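PDB 2D5C: shikimate dehydrogenase (NADP(+)) from Thermus thermophilus, which catalyses the reversible NADPH-linked reduction of 3-dehydroshikimate to shikimate, a step in the chorismate pathway towards the aromatic amino acids. Local coordinates for residues A[3-8]-A[52-57]; A[113-118]-A[138-143]; A[164-169]-A[189-194]; A[196-201]-A[219-224]. All blocks are in the same frame, centred on the assembly; numbering follows the deposited sequence.

Contact 1. Residues A[3-8]-A[52-57]; sequences RFAVLG and RAFRGV
Phe54, the first residue to leave the helix that ends at Ala53, lays its ring along the strand 3-8, and its atoms trace the contact. CB starts 3.6 Å from Arg3 O, with CG set anti to the carbonyl carbon (chi1 -69°). CD2 keeps the same 3.6 Å from Arg3 O as the ring advances along the strand. At the far end CE2 turns a ring edge to the backbone, with Phe4 O near the ring plane, and meets Ala5 CB obliquely at 3.4 Å. Arg3 O, skirted by this ring, receives the Arg55 N-H at 2.9 Å, in the plane of its carbonyl (N-H...O 150°). The bond ties the turn after the helix to the start of the strand. The Phe4 and Arg55 side chains run alongside one another, Phe4 CE2 lying 3.7 Å from Arg55 CG, while the guanidinium continues to Trp243 O and to Leu242 O of the second subunit. Further along, Val57 CA approaches Ala5 O at 3.0 Å in a CA-H...O contact, and Val57 CG2 crosses obliquely to Leu7 CD1 at 4.0 Å. Most of the residues involved are buried, and Val6 on this strand touches bound shikimate. Here helix 43-53 links strand 31-37 to strand 56-59, with parallel strand 2-8 between them, a beta-alpha-beta crossover characteristic of the substrate-binding domain of shikimate dehydrogenases.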
loop_
_atom_site.group_PDB
_atom_site.type_symbol
_atom_site.label_atom_id
_atom_site.label_comp_id
_atom_site.label_asym_id
_atom_site.label_seq_id
_atom_site.Cartn_x
_atom_site.Cartn_y
_atom_site.Cartn_z
ATOM N N ARG A 3 4.506 -5.410 11.384
ATOM C CA ARG A 3 3.493 -5.724 12.382
ATOM C C ARG A 3 2.174 -6.006 11.675
ATOM O O ARG A 3 1.586 -5.107 11.069
ATOM C CB ARG A 3 3.302 -4.560 13.361
ATOM C CG ARG A 3 4.525 -4.224 14.202
ATOM C CD ARG A 3 5.090 -5.465 14.864
ATOM N NE ARG A 3 6.307 -5.188 15.620
ATOM C CZ ARG A 3 7.201 -6.115 15.945
ATOM N NH1 ARG A 3 7.014 -7.376 15.575
ATOM N NH2 ARG A 3 8.280 -5.786 16.641
ATOM N N PHE A 4 1.725 -7.255 11.752
ATOM C CA PHE A 4 0.480 -7.681 11.121
ATOM C C PHE A 4 -0.483 -8.256 12.152
ATOM O O PHE A 4 -0.107 -8.510 13.297
ATOM C CB PHE A 4 0.763 -8.752 10.065
ATOM C CG PHE A 4 1.656 -8.294 8.951
ATOM C CD1 PHE A 4 2.851 -8.953 8.687
ATOM C CD2 PHE A 4 1.292 -7.217 8.152
ATOM C CE1 PHE A 4 3.676 -8.553 7.639
ATOM C CE2 PHE A 4 2.106 -6.802 7.101
ATOM C CZ PHE A 4 3.305 -7.473 6.839
ATOM N N ALA A 5 -1.731 -8.465 11.741
ATOM C CA ALA A 5 -2.726 -9.033 12.641
ATOM C C ALA A 5 -3.983 -9.441 11.894
ATOM O O ALA A 5 -4.235 -8.971 10.785
ATOM C CB ALA A 5 -3.083 -8.020 13.738
ATOM N N VAL A 6 -4.748 -10.349 12.494
ATOM C CA VAL A 6 -6.027 -10.768 11.932
ATOM C C VAL A 6 -7.027 -10.245 12.960
ATOM O O VAL A 6 -6.914 -10.539 14.154
ATOM C CB VAL A 6 -6.166 -12.312 11.790
ATOM C CG1 VAL A 6 -6.004 -13.003 13.149
ATOM C CG2 VAL A 6 -7.531 -12.651 11.190
ATOM N N LEU A 7 -7.973 -9.433 12.503
ATOM C CA LEU A 7 -8.983 -8.852 13.379
ATOM C C LEU A 7 -10.322 -9.545 13.158
ATOM O O LEU A 7 -10.715 -9.807 12.020
ATOM C CB LEU A 7 -9.138 -7.356 13.091
ATOM C CG LEU A 7 -7.870 -6.497 13.099
ATOM C CD1 LEU A 7 -8.227 -5.066 12.722
ATOM C CD2 LEU A 7 -7.212 -6.547 14.471
ATOM N N GLY A 8 -11.023 -9.837 14.248
ATOM C CA GLY A 8 -12.305 -10.500 14.122
ATOM C C GLY A 8 -12.823 -11.028 15.444
ATOM O O GLY A 8 -12.349 -10.649 16.518
ATOM N N ARG A 52 -1.964 3.556 13.069
ATOM C CA ARG A 52 -0.730 3.956 13.738
ATOM C C ARG A 52 0.322 2.875 13.963
ATOM O O ARG A 52 1.523 3.158 13.885
ATOM C CB ARG A 52 -1.059 4.575 15.102
ATOM C CG ARG A 52 -2.075 5.701 15.094
ATOM C CD ARG A 52 -2.489 6.027 16.526
ATOM N NE ARG A 52 -3.531 7.050 16.605
ATOM C CZ ARG A 52 -3.345 8.340 16.334
ATOM N NH1 ARG A 52 -2.149 8.781 15.962
ATOM N NH2 ARG A 52 -4.359 9.191 16.433
ATOM N N ALA A 53 -0.104 1.644 14.227
ATOM C CA ALA A 53 0.865 0.601 14.539
ATOM C C ALA A 53 0.940 -0.685 13.721
ATOM O O ALA A 53 1.710 -1.574 14.078
ATOM C CB ALA A 53 0.738 0.247 16.021
ATOM N N PHE A 54 0.170 -0.808 12.642
ATOM C CA PHE A 54 0.243 -2.029 11.835
ATOM C C PHE A 54 0.451 -1.723 10.368
ATOM O O PHE A 54 -0.104 -0.755 9.853
ATOM C CB PHE A 54 -1.031 -2.865 11.977
ATOM C CG PHE A 54 -1.201 -3.473 13.335
ATOM C CD1 PHE A 54 -1.512 -2.679 14.429
ATOM C CD2 PHE A 54 -1.015 -4.841 13.524
ATOM C CE1 PHE A 54 -1.638 -3.238 15.706
ATOM C CE2 PHE A 54 -1.136 -5.411 14.792
ATOM C CZ PHE A 54 -1.448 -4.607 15.884
ATOM N N ARG A 55 1.253 -2.553 9.697
ATOM C CA ARG A 55 1.490 -2.362 8.265
ATOM C C ARG A 55 0.277 -2.880 7.500
ATOM O O ARG A 55 -0.054 -2.381 6.428
ATOM C CB ARG A 55 2.728 -3.133 7.815
ATOM C CG ARG A 55 2.864 -3.288 6.308
ATOM C CD ARG A 55 3.082 -1.955 5.598
ATOM N NE ARG A 55 3.449 -2.170 4.202
ATOM C CZ ARG A 55 3.789 -1.203 3.356
ATOM N NH1 ARG A 55 3.816 0.063 3.760
ATOM N NH2 ARG A 55 4.095 -1.500 2.096
ATOM N N GLY A 56 -0.364 -3.903 8.054
ATOM C CA GLY A 56 -1.535 -4.477 7.419
ATOM C C GLY A 56 -2.239 -5.447 8.337
ATOM O O GLY A 56 -1.667 -5.925 9.317
ATOM N N VAL A 57 -3.500 -5.720 8.037
ATOM C CA VAL A 57 -4.264 -6.665 8.836
ATOM C C VAL A 57 -5.226 -7.386 7.933
ATOM O O VAL A 57 -5.592 -6.883 6.864
ATOM C CB VAL A 57 -5.112 -5.983 9.952
ATOM C CG1 VAL A 57 -4.221 -5.258 10.937
ATOM C CG2 VAL A 57 -6.143 -5.026 9.327
#

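Contact 2. Residues A[113-118]-A[138-143]; sequences IPLKGP and AGLEVW
Ala138 opens the contact at the end of helix 126-137, where its CB lies 4.4 Å from Leu115 CD2. Gly139 then takes a positive phi and closes the helix with a Schellman motif, turning the chain so that Leu140 and Glu141 face the loop 113-118. Leu140 brings both branches of its tip up to the backbone of that loop. CD2 sits close to Leu115 O, at 3.0 Å, and CD1 reaches Leu115 C at 3.8 Å, so the leucine covers the inverse gamma turn centred on Leu115. With Glu141 the backbone itself joins in, its carbonyl O receiving a CA-H...O contact from Pro118 CA at 3.4 Å. The Glu141 side chain extends with CG anti to the backbone N (chi1 175°) and runs beside the proline ring, OE2 coming within 3.7 Å of Pro118 CG. Its other oxygen, OE1, accepts a weak hydrogen bond from Trp143 NE1 at 3.3 Å, which may help to set the indole. Trp143 completes the walk: Pro118 CB stands over one face of its six-membered ring, 3.5 Å from the centroid and 16° off the normal, in a CH-pi contact. Pro118 CG lies 3.4 Å from Trp143 CZ2. A cis peptide precedes this proline, just before the chain enters strand 119-122, which pairs with strand 142-145. The contact thus borders the first beta-alpha-beta unit of a Rossmann-type NADP-binding domain, where its strands begin, at the other end of strand 119-122 from the NADP-binding loop 123-127.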
loop_
_atom_site.group_PDB
_atom_site.type_symbol
_atom_site.label_atom_id
_atom_site.label_comp_id
_atom_site.label_asym_id
_atom_site.label_seq_id
_atom_site.Cartn_x
_atom_site.Cartn_y
_atom_site.Cartn_z
ATOM N N ILE A 113 -8.943 -28.946 -9.499
ATOM C CA ILE A 113 -10.388 -28.836 -9.630
ATOM C C ILE A 113 -10.650 -28.162 -10.970
ATOM O O ILE A 113 -10.273 -27.011 -11.174
ATOM C CB ILE A 113 -10.984 -27.980 -8.499
ATOM C CG1 ILE A 113 -10.510 -28.504 -7.139
ATOM C CG2 ILE A 113 -12.509 -27.999 -8.580
ATOM C CD1 ILE A 113 -11.028 -29.882 -6.783
ATOM N N PRO A 114 -11.298 -28.870 -11.903
ATOM C CA PRO A 114 -11.586 -28.302 -13.221
ATOM C C PRO A 114 -12.530 -27.104 -13.182
ATOM O O PRO A 114 -13.520 -27.103 -12.452
ATOM C CB PRO A 114 -12.178 -29.487 -13.978
ATOM C CG PRO A 114 -12.882 -30.235 -12.919
ATOM C CD PRO A 114 -11.897 -30.209 -11.772
ATOM N N LEU A 115 -12.212 -26.082 -13.967
ATOM C CA LEU A 115 -13.053 -24.900 -14.012
ATOM C C LEU A 115 -14.240 -25.186 -14.907
ATOM O O LEU A 115 -14.341 -24.668 -16.017
ATOM C CB LEU A 115 -12.263 -23.697 -14.527
ATOM C CG LEU A 115 -11.303 -23.096 -13.498
ATOM C CD1 LEU A 115 -10.445 -22.018 -14.151
ATOM C CD2 LEU A 115 -12.105 -22.519 -12.335
ATOM N N LYS A 116 -15.137 -26.029 -14.411
ATOM C CA LYS A 116 -16.327 -26.402 -15.151
ATOM C C LYS A 116 -17.575 -26.129 -14.332
ATOM O O LYS A 116 -17.651 -26.483 -13.155
ATOM C CB LYS A 116 -16.268 -27.885 -15.531
ATOM C CG LYS A 116 -15.046 -28.251 -16.358
ATOM C CD LYS A 116 -15.279 -29.500 -17.189
ATOM C CE LYS A 116 -14.155 -29.700 -18.197
ATOM N NZ LYS A 116 -14.539 -30.659 -19.274
ATOM N N GLY A 117 -18.549 -25.485 -14.964
ATOM C CA GLY A 117 -19.796 -25.183 -14.290
ATOM C C GLY A 117 -20.884 -26.125 -14.755
ATOM O O GLY A 117 -20.607 -27.079 -15.489
ATOM N N PRO A 118 -22.137 -25.900 -14.343
ATOM C CA PRO A 118 -22.562 -24.805 -13.463
ATOM C C PRO A 118 -21.912 -24.950 -12.094
ATOM O O PRO A 118 -21.790 -26.060 -11.576
ATOM C CB PRO A 118 -24.075 -24.999 -13.377
ATOM C CG PRO A 118 -24.414 -25.697 -14.646
ATOM C CD PRO A 118 -23.297 -26.685 -14.786
ATOM N N ALA A 138 -13.615 -15.998 -13.779
ATOM C CA ALA A 138 -13.015 -17.136 -14.475
ATOM C C ALA A 138 -13.848 -17.577 -15.675
ATOM O O ALA A 138 -13.472 -18.502 -16.404
ATOM C CB ALA A 138 -12.834 -18.297 -13.507
ATOM N N GLY A 139 -14.993 -16.934 -15.877
ATOM C CA GLY A 139 -15.838 -17.256 -17.008
ATOM C C GLY A 139 -16.785 -18.432 -16.887
ATOM O O GLY A 139 -17.232 -18.959 -17.904
ATOM N N LEU A 140 -17.110 -18.860 -15.669
ATOM C CA LEU A 140 -18.027 -19.986 -15.522
ATOM C C LEU A 140 -19.451 -19.530 -15.309
ATOM O O LEU A 140 -19.697 -18.370 -14.970
ATOM C CB LEU A 140 -17.654 -20.858 -14.324
ATOM C CG LEU A 140 -16.271 -21.478 -14.225
ATOM C CD1 LEU A 140 -16.277 -22.498 -13.104
ATOM C CD2 LEU A 140 -15.873 -22.140 -15.552
ATOM N N GLU A 141 -20.376 -20.454 -15.544
ATOM C CA GLU A 141 -21.791 -20.225 -15.307
ATOM C C GLU A 141 -21.927 -20.418 -13.793
ATOM O O GLU A 141 -21.622 -21.492 -13.286
ATOM C CB GLU A 141 -22.621 -21.284 -16.021
ATOM C CG GLU A 141 -24.116 -21.201 -15.745
ATOM C CD GLU A 141 -24.921 -22.227 -16.531
ATOM O OE1 GLU A 141 -26.170 -22.179 -16.468
ATOM O OE2 GLU A 141 -24.310 -23.087 -17.205
ATOM N N VAL A 142 -22.389 -19.392 -13.086
ATOM C CA VAL A 142 -22.506 -19.469 -11.631
ATOM C C VAL A 142 -23.950 -19.390 -11.131
ATOM O O VAL A 142 -24.742 -18.580 -11.623
ATOM C CB VAL A 142 -21.690 -18.321 -10.963
ATOM C CG1 VAL A 142 -21.635 -18.505 -9.451
ATOM C CG2 VAL A 142 -20.283 -18.289 -11.532
ATOM N N TRP A 143 -24.278 -20.251 -10.168
ATOM C CA TRP A 143 -25.597 -20.257 -9.542
ATOM C C TRP A 143 -25.335 -19.935 -8.080
ATOM O O TRP A 143 -24.264 -20.256 -7.551
ATOM C CB TRP A 143 -26.264 -21.623 -9.611
ATOM C CG TRP A 143 -26.552 -22.113 -10.978
ATOM C CD1 TRP A 143 -26.567 -21.386 -12.135
ATOM C CD2 TRP A 143 -26.890 -23.452 -11.339
ATOM N NE1 TRP A 143 -26.893 -22.198 -13.199
ATOM C CE2 TRP A 143 -27.097 -23.473 -12.735
ATOM C CE3 TRP A 143 -27.039 -24.639 -10.614
ATOM C CZ2 TRP A 143 -27.446 -24.638 -13.423
ATOM C CZ3 TRP A 143 -27.388 -25.801 -11.298
ATOM C CH2 TRP A 143 -27.586 -25.789 -12.691
#

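Contact 3. Residues A[164-169]-A[189-194]; sequences VPLEKA and SPLPAE. With SO4 (sulfate ion), chain C.
Two connecting loops of the Rossmann-type NADP-binding domain meet here, one following strand 162-163 and winding into a short 3-10 segment, the other linking strand 174-177 to strand 201-204. Leu166 and Leu191 carry the contact. Each sets its CG anti to the backbone N (chi1 -168° in Leu166, -166° in Leu191), and the two side chains cross obliquely at their tips. Leu166 CD1 and Leu191 CD1 come to 3.4 Å, tighter than usual van der Waals contact. The same Leu191 methyl also meets Ala169 CB at 3.8 Å, one turn further along the 3-10 segment, so it is gripped by both residues. The other branch of Leu166 touches the proline after Leu191, its CD2 lying 4.1 Å from Pro192 CD. Beyond the hydrocarbon, Ala193 N donates an almost straight hydrogen bond (N-H...O 171°) to sulfate O1 at 2.7 Å; the ion probably comes from the crystallisation liquor. Leu122 of strand 119-122 touches Leu166 and Pro190, extending the apolar surface towards the central sheet. No hydrogen bond joins residues 164-169 to residues 189-194, so what holds these two segments to each other is probably close apolar packing.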
loop_
_atom_site.group_PDB
_atom_site.type_symbol
_atom_site.label_atom_id
_atom_site.label_comp_id
_atom_site.label_asym_id
_atom_site.label_seq_id
_atom_site.Cartn_x
_atom_site.Cartn_y
_atom_site.Cartn_z
ATOM N N VAL A 164 -30.845 -19.808 -7.467
ATOM C CA VAL A 164 -31.598 -21.051 -7.603
ATOM C C VAL A 164 -32.064 -21.642 -6.289
ATOM O O VAL A 164 -31.558 -21.293 -5.220
ATOM C CB VAL A 164 -30.750 -22.141 -8.322
ATOM C CG1 VAL A 164 -30.281 -21.634 -9.665
ATOM C CG2 VAL A 164 -29.553 -22.536 -7.466
ATOM N N PRO A 165 -33.095 -22.504 -6.350
ATOM C CA PRO A 165 -33.586 -23.136 -5.130
ATOM C C PRO A 165 -32.531 -24.200 -4.850
ATOM O O PRO A 165 -31.841 -24.641 -5.775
ATOM C CB PRO A 165 -34.938 -23.700 -5.550
ATOM C CG PRO A 165 -34.768 -23.965 -7.010
ATOM C CD PRO A 165 -34.004 -22.753 -7.479
ATOM N N LEU A 166 -32.406 -24.618 -3.597
ATOM C CA LEU A 166 -31.384 -25.577 -3.201
ATOM C C LEU A 166 -31.303 -26.914 -3.944
ATOM O O LEU A 166 -30.208 -27.465 -4.094
ATOM C CB LEU A 166 -31.486 -25.843 -1.701
ATOM C CG LEU A 166 -30.315 -26.595 -1.069
ATOM C CD1 LEU A 166 -29.038 -25.775 -1.196
ATOM C CD2 LEU A 166 -30.621 -26.854 0.401
ATOM N N GLU A 167 -32.433 -27.431 -4.420
ATOM C CA GLU A 167 -32.412 -28.729 -5.107
ATOM C C GLU A 167 -31.662 -28.725 -6.435
ATOM O O GLU A 167 -31.341 -29.782 -6.975
ATOM C CB GLU A 167 -33.834 -29.277 -5.298
ATOM C CG GLU A 167 -34.685 -28.596 -6.361
ATOM C CD GLU A 167 -35.606 -27.526 -5.807
ATOM O OE1 GLU A 167 -36.515 -27.094 -6.549
ATOM O OE2 GLU A 167 -35.425 -27.107 -4.642
ATOM N N LYS A 168 -31.360 -27.540 -6.950
ATOM C CA LYS A 168 -30.615 -27.444 -8.199
ATOM C C LYS A 168 -29.178 -27.898 -7.972
ATOM O O LYS A 168 -28.412 -28.040 -8.927
ATOM C CB LYS A 168 -30.632 -26.009 -8.717
ATOM C CG LYS A 168 -31.948 -25.621 -9.372
ATOM C CD LYS A 168 -32.096 -26.280 -10.738
ATOM C CE LYS A 168 -31.054 -25.747 -11.714
ATOM N NZ LYS A 168 -31.254 -26.278 -13.092
ATOM N N ALA A 169 -28.808 -28.126 -6.712
ATOM C CA ALA A 169 -27.450 -28.572 -6.405
ATOM C C ALA A 169 -27.169 -29.910 -7.104
ATOM O O ALA A 169 -26.022 -30.242 -7.385
ATOM C CB ALA A 169 -27.265 -28.729 -4.878
ATOM N N SER A 189 -24.536 -30.099 8.001
ATOM C CA SER A 189 -24.148 -29.857 6.617
ATOM C C SER A 189 -25.212 -28.960 5.998
ATOM O O SER A 189 -26.409 -29.117 6.265
ATOM C CB SER A 189 -24.066 -31.183 5.848
ATOM O OG SER A 189 -24.005 -30.954 4.445
ATOM N N PRO A 190 -24.792 -28.013 5.143
ATOM C CA PRO A 190 -25.728 -27.090 4.495
ATOM C C PRO A 190 -26.614 -27.734 3.444
ATOM O O PRO A 190 -27.628 -27.155 3.028
ATOM C CB PRO A 190 -24.799 -26.032 3.894
ATOM C CG PRO A 190 -23.578 -26.868 3.517
ATOM C CD PRO A 190 -23.401 -27.730 4.750
ATOM N N LEU A 191 -26.261 -28.955 3.052
ATOM C CA LEU A 191 -26.998 -29.644 2.008
ATOM C C LEU A 191 -27.383 -31.085 2.359
ATOM O O LEU A 191 -26.532 -31.864 2.762
ATOM C CB LEU A 191 -26.123 -29.642 0.743
ATOM C CG LEU A 191 -26.708 -30.004 -0.614
ATOM C CD1 LEU A 191 -27.541 -28.846 -1.122
ATOM C CD2 LEU A 191 -25.583 -30.289 -1.596
ATOM N N PRO A 192 -28.673 -31.443 2.228
ATOM C CA PRO A 192 -29.108 -32.817 2.524
ATOM C C PRO A 192 -28.333 -33.719 1.558
ATOM O O PRO A 192 -28.156 -33.351 0.402
ATOM C CB PRO A 192 -30.594 -32.796 2.162
ATOM C CG PRO A 192 -30.988 -31.374 2.395
ATOM C CD PRO A 192 -29.818 -30.603 1.837
ATOM N N ALA A 193 -27.880 -34.884 2.023
ATOM C CA ALA A 193 -27.112 -35.820 1.193
ATOM C C ALA A 193 -27.716 -36.114 -0.186
ATOM O O ALA A 193 -26.987 -36.212 -1.185
ATOM C CB ALA A 193 -26.901 -37.133 1.955
ATOM N N GLU A 194 -29.037 -36.255 -0.246
ATOM C CA GLU A 194 -29.720 -36.546 -1.506
ATOM C C GLU A 194 -29.726 -35.399 -2.520
ATOM O O GLU A 194 -30.181 -35.587 -3.654
ATOM C CB GLU A 194 -31.167 -36.988 -1.245
ATOM C CG GLU A 194 -32.027 -35.968 -0.498
ATOM C CD GLU A 194 -33.512 -36.330 -0.514
ATOM O OE1 GLU A 194 -33.834 -37.530 -0.665
ATOM O OE2 GLU A 194 -34.357 -35.418 -0.366
HETATM S S SO4 C . -29.481 -35.364 5.632
HETATM O O1 SO4 C . -28.387 -35.785 4.510
HETATM O O2 SO4 C . -30.722 -35.222 4.907
HETATM O O3 SO4 C . -29.538 -36.279 6.568
HETATM O O4 SO4 C . -29.033 -34.066 6.055
#

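Contact 4. Residues A[196-201]-A[219-224]; sequences FPEEGA and KAKGLK
Different first torsions bring Lys221 and Leu223 against residues 196-201. Lys221 places CG anti to the backbone N (chi1 -167°) and then bends twice, whereas Leu223 places CG anti to the carbonyl carbon (chi1 -55°). The bent lysine lays its methylenes along the loop: CG meets Pro197 O at 3.4 Å and CE lies 3.8 Å from Phe196 CB. Its ammonium passes on to Ala193 O. Leu223 crosses the proline at about a right angle, CD1 touching Pro197 CG at 3.8 Å and also approaching the edge of the Phe196 ring, while CD2 presses on the backbone at Glu199 C, 3.3 Å away. Between the two side chains Gly222, at positive phi, ends the helix with a Schellman motif. Two waters donate to Glu198 O; one also donates to Gly222 O at 2.9 Å and the other to Lys221 O at the same 2.9 Å, so that each links two carbonyl oxygens, both acceptors, across the segments. The two segments then draw together. Lys224 N gives a nearly straight bond to Gly200 O, 2.9 Å long with 167° at the hydrogen, and Ala201 pairs with Lys224 as parallel strand neighbours. Helix 213-220 connects strand 201-204 with its parallel neighbour 224-226, the outermost beta-alpha-beta crossover unit at one side of the sheet in this Rossmann-type domain.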
loop_
_atom_site.group_PDB
_atom_site.type_symbol
_atom_site.label_atom_id
_atom_site.label_comp_id
_atom_site.label_asym_id
_atom_site.label_seq_id
_atom_site.Cartn_x
_atom_site.Cartn_y
_atom_site.Cartn_z
ATOM N N PHE A 196 -26.884 -33.726 -3.325
ATOM C CA PHE A 196 -25.555 -33.645 -3.935
ATOM C C PHE A 196 -25.603 -34.196 -5.361
ATOM O O PHE A 196 -26.405 -35.089 -5.659
ATOM C CB PHE A 196 -24.523 -34.487 -3.166
ATOM C CG PHE A 196 -23.991 -33.836 -1.909
ATOM C CD1 PHE A 196 -24.765 -33.774 -0.754
ATOM C CD2 PHE A 196 -22.708 -33.295 -1.880
ATOM C CE1 PHE A 196 -24.268 -33.186 0.413
ATOM C CE2 PHE A 196 -22.196 -32.700 -0.713
ATOM C CZ PHE A 196 -22.977 -32.649 0.431
ATOM N N PRO A 197 -24.756 -33.669 -6.265
ATOM C CA PRO A 197 -24.737 -34.169 -7.644
ATOM C C PRO A 197 -23.996 -35.519 -7.621
ATOM O O PRO A 197 -23.205 -35.756 -6.709
ATOM C CB PRO A 197 -23.958 -33.090 -8.379
ATOM C CG PRO A 197 -22.910 -32.695 -7.353
ATOM C CD PRO A 197 -23.816 -32.544 -6.108
ATOM N N GLU A 198 -24.266 -36.408 -8.583
ATOM C CA GLU A 198 -23.597 -37.723 -8.606
ATOM C C GLU A 198 -22.205 -37.631 -9.255
ATOM O O GLU A 198 -21.452 -38.609 -9.285
ATOM C CB GLU A 198 -24.451 -38.781 -9.333
ATOM C CG GLU A 198 -25.856 -39.080 -8.772
ATOM C CD GLU A 198 -25.869 -39.877 -7.473
ATOM O OE1 GLU A 198 -25.006 -40.771 -7.264
ATOM O OE2 GLU A 198 -26.791 -39.602 -6.676
ATOM N N GLU A 199 -21.868 -36.453 -9.779
ATOM C CA GLU A 199 -20.556 -36.238 -10.389
ATOM C C GLU A 199 -20.132 -34.772 -10.335
ATOM O O GLU A 199 -20.967 -33.870 -10.370
ATOM C CB GLU A 199 -20.546 -36.705 -11.847
ATOM C CG GLU A 199 -21.221 -35.741 -12.814
ATOM C CD GLU A 199 -20.868 -36.028 -14.268
ATOM O OE1 GLU A 199 -21.544 -36.869 -14.890
ATOM O OE2 GLU A 199 -19.912 -35.410 -14.787
ATOM N N GLY A 200 -18.827 -34.545 -10.251
ATOM C CA GLY A 200 -18.310 -33.194 -10.189
ATOM C C GLY A 200 -17.316 -32.990 -9.060
ATOM O O GLY A 200 -16.590 -33.916 -8.693
ATOM N N ALA A 201 -17.282 -31.775 -8.506
ATOM C CA ALA A 201 -16.361 -31.443 -7.425
ATOM C C ALA A 201 -17.029 -30.589 -6.332
ATOM O O ALA A 201 -18.058 -29.942 -6.568
ATOM C CB ALA A 201 -15.136 -30.704 -7.986
ATOM N N LYS A 219 -17.248 -36.509 -0.798
ATOM C CA LYS A 219 -16.281 -37.524 -1.188
ATOM C C LYS A 219 -16.965 -38.891 -1.339
ATOM O O LYS A 219 -16.747 -39.596 -2.325
ATOM C CB LYS A 219 -15.142 -37.581 -0.168
ATOM C CG LYS A 219 -14.032 -38.540 -0.531
ATOM C CD LYS A 219 -12.739 -38.194 0.203
ATOM C CE LYS A 219 -12.900 -38.265 1.708
ATOM N NZ LYS A 219 -11.636 -37.897 2.409
ATOM N N ALA A 220 -17.816 -39.251 -0.382
ATOM C CA ALA A 220 -18.525 -40.534 -0.447
ATOM C C ALA A 220 -19.499 -40.633 -1.623
ATOM O O ALA A 220 -19.842 -41.745 -2.077
ATOM C CB ALA A 220 -19.279 -40.774 0.867
ATOM N N LYS A 221 -19.937 -39.475 -2.114
ATOM C CA LYS A 221 -20.885 -39.379 -3.221
ATOM C C LYS A 221 -20.220 -39.558 -4.580
ATOM O O LYS A 221 -20.895 -39.695 -5.597
ATOM C CB LYS A 221 -21.577 -38.014 -3.200
ATOM C CG LYS A 221 -22.789 -37.905 -4.106
ATOM C CD LYS A 221 -23.969 -38.668 -3.524
ATOM C CE LYS A 221 -24.348 -38.115 -2.157
ATOM N NZ LYS A 221 -25.390 -38.928 -1.475
ATOM N N GLY A 222 -18.895 -39.542 -4.599
ATOM C CA GLY A 222 -18.190 -39.692 -5.853
ATOM C C GLY A 222 -17.814 -38.361 -6.469
ATOM O O GLY A 222 -17.766 -38.241 -7.695
ATOM N N LEU A 223 -17.569 -37.354 -5.627
ATOM C CA LEU A 223 -17.167 -36.036 -6.103
ATOM C C LEU A 223 -15.716 -35.787 -5.726
ATOM O O LEU A 223 -15.233 -36.286 -4.707
ATOM C CB LEU A 223 -18.028 -34.919 -5.472
ATOM C CG LEU A 223 -19.547 -35.003 -5.620
ATOM C CD1 LEU A 223 -20.147 -33.727 -5.034
ATOM C CD2 LEU A 223 -19.950 -35.160 -7.068
ATOM N N LYS A 224 -15.015 -35.010 -6.546
ATOM C CA LYS A 224 -13.631 -34.662 -6.256
ATOM C C LYS A 224 -13.752 -33.564 -5.192
ATOM O O LYS A 224 -14.637 -32.717 -5.293
ATOM C CB LYS A 224 -12.954 -34.111 -7.518
ATOM C CG LYS A 224 -11.451 -33.942 -7.383
ATOM C CD LYS A 224 -10.843 -33.377 -8.664
ATOM C CE LYS A 224 -9.333 -33.232 -8.546
ATOM N NZ LYS A 224 -8.669 -34.538 -8.286
HETATM O O HOH W 1 -19.358 -39.992 -9.351
HETATM O O HOH W 2 -20.561 -41.309 -8.026
#

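Contact 1 stands apart, in the substrate-binding domain and on the other side of the chain's centre, with about 22 Å or more between its nearest atoms and those of the others. It is the most buried of the four; contact 2 is a surface contact, and contacts 3 and 4 are intermediate. Contacts 2, 3 and 4 all lie around one parallel sheet and touch in turn: Trp143 packs on Lys168 and Val164, Leu191 on Phe196, and Ile113 on Ala201. Backbone hydrogen bonds join the segments of contacts 1 and 4, where strands begin to pair. Contact 2 instead relies on a proline over an indole, and contact 3 on aliphatic tips.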